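Local coordinates for protein nigritoxine (Vibrio nigripulchritudo, PDB 5M41) that acts as a bacterial toxin against crustaceans and insects, by a mechanism that remains unclear, at residues Gln308-Leu313 with Leu331-Ile336; Gly339-Lys344 with Asn390-Val395. One frame throughout, in Å; residues are numbered along the deposited sequence.

Interaction 1 of 2, residues Gln308-Leu313 with Leu331-Ile336; sequences QGAAGL and LSLAAI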
# COMPACT_ATOMS: atom_id res chain seq x y z
N GLN A 308 -5.12 -15.43 -4.64
CA GLN A 308 -6.44 -16.06 -4.74
C GLN A 308 -7.43 -15.43 -3.75
O GLN A 308 -8.56 -15.06 -4.12
CB GLN A 308 -6.33 -17.59 -4.55
CG GLN A 308 -7.66 -18.33 -4.56
CD GLN A 308 -8.49 -18.04 -5.82
OE1 GLN A 308 -8.09 -18.39 -6.94
NE2 GLN A 308 -9.65 -17.41 -5.63
N GLY A 309 -7.00 -15.28 -2.49
CA GLY A 309 -7.79 -14.57 -1.51
C GLY A 309 -8.25 -13.19 -1.96
O GLY A 309 -9.42 -12.83 -1.79
N ALA A 310 -7.35 -12.42 -2.56
CA ALA A 310 -7.66 -11.05 -3.02
C ALA A 310 -8.61 -11.05 -4.22
O ALA A 310 -9.52 -10.22 -4.31
CB ALA A 310 -6.38 -10.27 -3.33
N ALA A 311 -8.38 -11.95 -5.16
CA ALA A 311 -9.28 -12.07 -6.32
C ALA A 311 -10.64 -12.53 -5.84
O ALA A 311 -11.69 -12.04 -6.32
CB ALA A 311 -8.72 -13.04 -7.35
N GLY A 312 -10.62 -13.46 -4.88
CA GLY A 312 -11.85 -13.97 -4.24
C GLY A 312 -12.64 -12.87 -3.57
O GLY A 312 -13.86 -12.77 -3.73
N LEU A 313 -11.94 -12.01 -2.82
CA LEU A 313 -12.60 -10.90 -2.14
C LEU A 313 -13.26 -9.95 -3.14
O LEU A 313 -14.38 -9.48 -2.91
CB LEU A 313 -11.59 -10.13 -1.28
CG LEU A 313 -12.10 -9.00 -0.38
CD1 LEU A 313 -12.84 -9.56 0.83
CD2 LEU A 313 -10.90 -8.17 0.07
N LEU A 331 -8.23 -1.95 -4.00
CA LEU A 331 -7.96 -3.19 -3.30
C LEU A 331 -6.64 -3.00 -2.56
O LEU A 331 -5.56 -2.96 -3.18
CB LEU A 331 -7.94 -4.39 -4.25
CG LEU A 331 -7.29 -5.71 -3.82
CD1 LEU A 331 -7.96 -6.33 -2.61
CD2 LEU A 331 -7.32 -6.68 -4.98
N SER A 332 -6.72 -2.87 -1.24
CA SER A 332 -5.55 -2.66 -0.41
C SER A 332 -4.98 -3.99 0.03
O SER A 332 -5.71 -4.83 0.53
CB SER A 332 -5.89 -1.86 0.86
OG SER A 332 -6.18 -0.50 0.55
N LEU A 333 -3.68 -4.17 -0.14
CA LEU A 333 -2.99 -5.31 0.42
C LEU A 333 -2.00 -4.70 1.38
O LEU A 333 -1.00 -4.09 0.97
CB LEU A 333 -2.33 -6.11 -0.69
CG LEU A 333 -3.30 -6.68 -1.74
CD1 LEU A 333 -2.54 -7.16 -2.96
CD2 LEU A 333 -4.14 -7.80 -1.15
N ALA A 334 -2.31 -4.83 2.66
CA ALA A 334 -1.58 -4.15 3.71
C ALA A 334 -0.92 -5.16 4.60
O ALA A 334 -1.59 -6.05 5.12
CB ALA A 334 -2.51 -3.27 4.53
N ALA A 335 0.39 -5.03 4.79
CA ALA A 335 1.10 -5.83 5.76
C ALA A 335 0.55 -5.55 7.16
O ALA A 335 0.04 -4.45 7.45
CB ALA A 335 2.58 -5.54 5.70
N ILE A 336 0.64 -6.57 8.00
CA ILE A 336 0.13 -6.53 9.37
C ILE A 336 1.23 -7.11 10.29
O ILE A 336 1.84 -8.11 9.94
CB ILE A 336 -1.19 -7.36 9.47
CG1 ILE A 336 -2.37 -6.66 8.73
CG2 ILE A 336 -1.56 -7.67 10.92
CD1 ILE A 336 -2.73 -5.27 9.25
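Ala-310 and Leu-313 of helix 302-319 lie on Leu-331 and Leu-333 of strand 328-336, one layer of helix against one face of the antiparallel sheet in the middle of the chain. Helix and strand run nearly antiparallel, at 150°, and their short axes come within 10.2 Å, a usual spacing for a helix laid on a sheet. The small methyl of Ala-310 is the centre of the contact. Its CB lies 4.0 Å from Leu-333 CD2 and 4.1 Å from Leu-331 CD2, so it meets one branch of each of two leucines that rise side by side from the same face of the strand. At Ala-310 the helix offers only a methyl, and the leucines of the strand reach up to it. Leu-331 carries CG opposite its backbone nitrogen (chi1 162°), which sends the isobutyl group up to the helix with CD2 beneath Ala-310. Its other methyl, CD1, meets CD2 of Leu-313 at 4.4 Å, a looser touch of branch ends one helical turn further on. Leu-333 leaves the strand less directly: CG stands opposite the carbonyl carbon (chi1 -60°), and CD2 carries the end of the side chain back to the helix. No hydrogen bond crosses, and the buried interface is wholly aliphatic. Phe-380 of helix 373-382 packs on both Ala-310 and Leu-331, widening the apolar layer, while Ala-343 of the next strand lies beside Leu-333. Ser-332, between the two leucines, belongs to the other face, where its hydroxyl bonds to Asp-368 and its side chain touches helix 444-457. The contact is thus a helix-on-sheet layer over an interior strand of an antiparallel sheet, packed between helices on both faces.

Interaction 2 of 2, residues Gly339-Lys344 with Asn390-Val395; sequences GKIVAK and NGLVSV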
# COMPACT_ATOMS: atom_id res chain seq x y z
N GLY A 339 3.99 -10.78 10.28
CA GLY A 339 4.08 -11.48 9.00
C GLY A 339 2.74 -11.81 8.37
O GLY A 339 2.64 -12.80 7.65
N LYS A 340 1.73 -10.99 8.63
CA LYS A 340 0.43 -11.16 8.00
C LYS A 340 0.17 -10.08 6.95
O LYS A 340 0.92 -9.09 6.88
CB LYS A 340 -0.68 -11.16 9.05
CG LYS A 340 -0.69 -12.40 9.94
CD LYS A 340 -1.57 -12.19 11.17
CE LYS A 340 -1.48 -13.37 12.14
NZ LYS A 340 -1.96 -14.65 11.52
N ILE A 341 -0.86 -10.29 6.13
CA ILE A 341 -1.34 -9.31 5.15
C ILE A 341 -2.86 -9.30 5.21
O ILE A 341 -3.49 -10.34 5.25
CB ILE A 341 -0.92 -9.65 3.70
CG1 ILE A 341 0.55 -9.37 3.50
CG2 ILE A 341 -1.67 -8.76 2.70
CD1 ILE A 341 1.04 -9.65 2.09
N VAL A 342 -3.44 -8.10 5.25
CA VAL A 342 -4.89 -7.98 5.14
C VAL A 342 -5.25 -7.48 3.73
O VAL A 342 -4.61 -6.57 3.21
CB VAL A 342 -5.48 -7.09 6.27
CG1 VAL A 342 -5.03 -5.65 6.15
CG2 VAL A 342 -7.00 -7.19 6.31
N ALA A 343 -6.24 -8.13 3.11
CA ALA A 343 -6.86 -7.59 1.90
C ALA A 343 -8.14 -6.91 2.33
O ALA A 343 -8.90 -7.46 3.15
CB ALA A 343 -7.16 -8.68 0.89
N LYS A 344 -8.38 -5.73 1.77
CA LYS A 344 -9.56 -4.95 2.09
C LYS A 344 -9.88 -4.05 0.91
O LYS A 344 -8.98 -3.40 0.38
CB LYS A 344 -9.28 -4.09 3.34
CG LYS A 344 -10.51 -3.46 3.96
CD LYS A 344 -10.31 -3.13 5.44
CE LYS A 344 -11.61 -2.66 6.10
NZ LYS A 344 -11.64 -3.02 7.57
N ASN A 390 3.49 -10.95 -5.44
CA ASN A 390 4.69 -11.72 -5.07
C ASN A 390 5.72 -10.83 -4.36
O ASN A 390 6.22 -11.18 -3.30
CB ASN A 390 5.36 -12.39 -6.29
CG ASN A 390 4.56 -13.58 -6.82
OD1 ASN A 390 3.55 -13.99 -6.25
ND2 ASN A 390 5.01 -14.12 -7.94
N GLY A 391 6.02 -9.67 -4.95
CA GLY A 391 6.98 -8.75 -4.33
C GLY A 391 6.56 -8.35 -2.92
O GLY A 391 7.35 -8.44 -1.98
N LEU A 392 5.32 -7.92 -2.77
CA LEU A 392 4.83 -7.50 -1.46
C LEU A 392 4.88 -8.62 -0.43
O LEU A 392 5.33 -8.42 0.71
CB LEU A 392 3.41 -6.90 -1.56
CG LEU A 392 2.77 -6.52 -0.21
CD1 LEU A 392 3.60 -5.50 0.56
CD2 LEU A 392 1.34 -6.01 -0.42
N VAL A 393 4.38 -9.79 -0.81
CA VAL A 393 4.36 -10.93 0.09
C VAL A 393 5.79 -11.28 0.54
O VAL A 393 6.04 -11.51 1.72
CB VAL A 393 3.67 -12.17 -0.53
CG1 VAL A 393 4.02 -13.43 0.25
CG2 VAL A 393 2.16 -11.98 -0.54
N SER A 394 6.74 -11.27 -0.39
CA SER A 394 8.12 -11.60 -0.01
C SER A 394 8.70 -10.65 1.04
O SER A 394 9.53 -11.07 1.85
CB SER A 394 9.05 -11.67 -1.22
OG SER A 394 9.32 -10.37 -1.73
N VAL A 395 8.29 -9.39 1.04
CA VAL A 395 8.80 -8.46 2.06
C VAL A 395 7.89 -8.35 3.30
O VAL A 395 8.36 -7.98 4.37
CB VAL A 395 9.20 -7.07 1.51
CG1 VAL A 395 10.34 -7.18 0.50
CG2 VAL A 395 7.99 -6.36 0.90
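Ile-341 of strand 340-348 and Val-393 of helix 386-396 cross at about a right angle, so the extended end of the isoleucine runs into the flank of the valine. The touching atoms are Ile-341 CD1 and Val-393 CG2, 3.7 Å apart. CD1 also approaches the CA of Val-393, to 4.1 Å, and thus bears on the helix backbone as well as on a side-chain branch. On the neighbouring position of the helix, Leu-392 presents its branch point, and CG lies 4.3 Å from the same Ile-341 CD1. One methyl from the strand is therefore lodged between two consecutive helix residues. The reach comes from the isoleucine torsions: CG1 stands opposite the carbonyl carbon, and chi2 of -179° stretches CD1 fully out to the helix. The valine takes part differently, since its CB does not head straight for the strand and the touch is made by CG2. All three residues are buried, and no polar bond links the segments. Further along the helix, Ser-394 OG turns back to its own backbone and donates to Gly-391 O (2.8 Å). Around the contact, Val-306 of helix 302-319 packs on Val-393, and Ile-409 of helix 406-415 covers Leu-392. Backbone bonds of Ile-341 with Met-295 pair its strand with strand 293-296. The whole is helix-on-sheet packing in the hydrophobic core, with helix 386-396 lying on the same sheet face as helix 302-319.

In the fold
Both interactions are buried and apolar, and both cover the same face of one antiparallel sheet, whose strands 328-336 and 340-348 are neighbours; backbone bonds between Ala-334 and Val-342 and between Ser-332 and Lys-344 tie them together. Their centres are about 8 Å apart. The helices differ: interaction 1 uses helix 302-319, which precedes the strand pair in the chain, and interaction 2 helix 386-396, which follows it. The first spreads from a small alanine over two leucines toward the partly exposed Leu-313, whereas the second, buried at all three touching residues, concentrates on a single isoleucine methyl. Leu-392 bridges them by also packing on Leu-333, so the two helices share a continuous hydrophobic layer over the sheet.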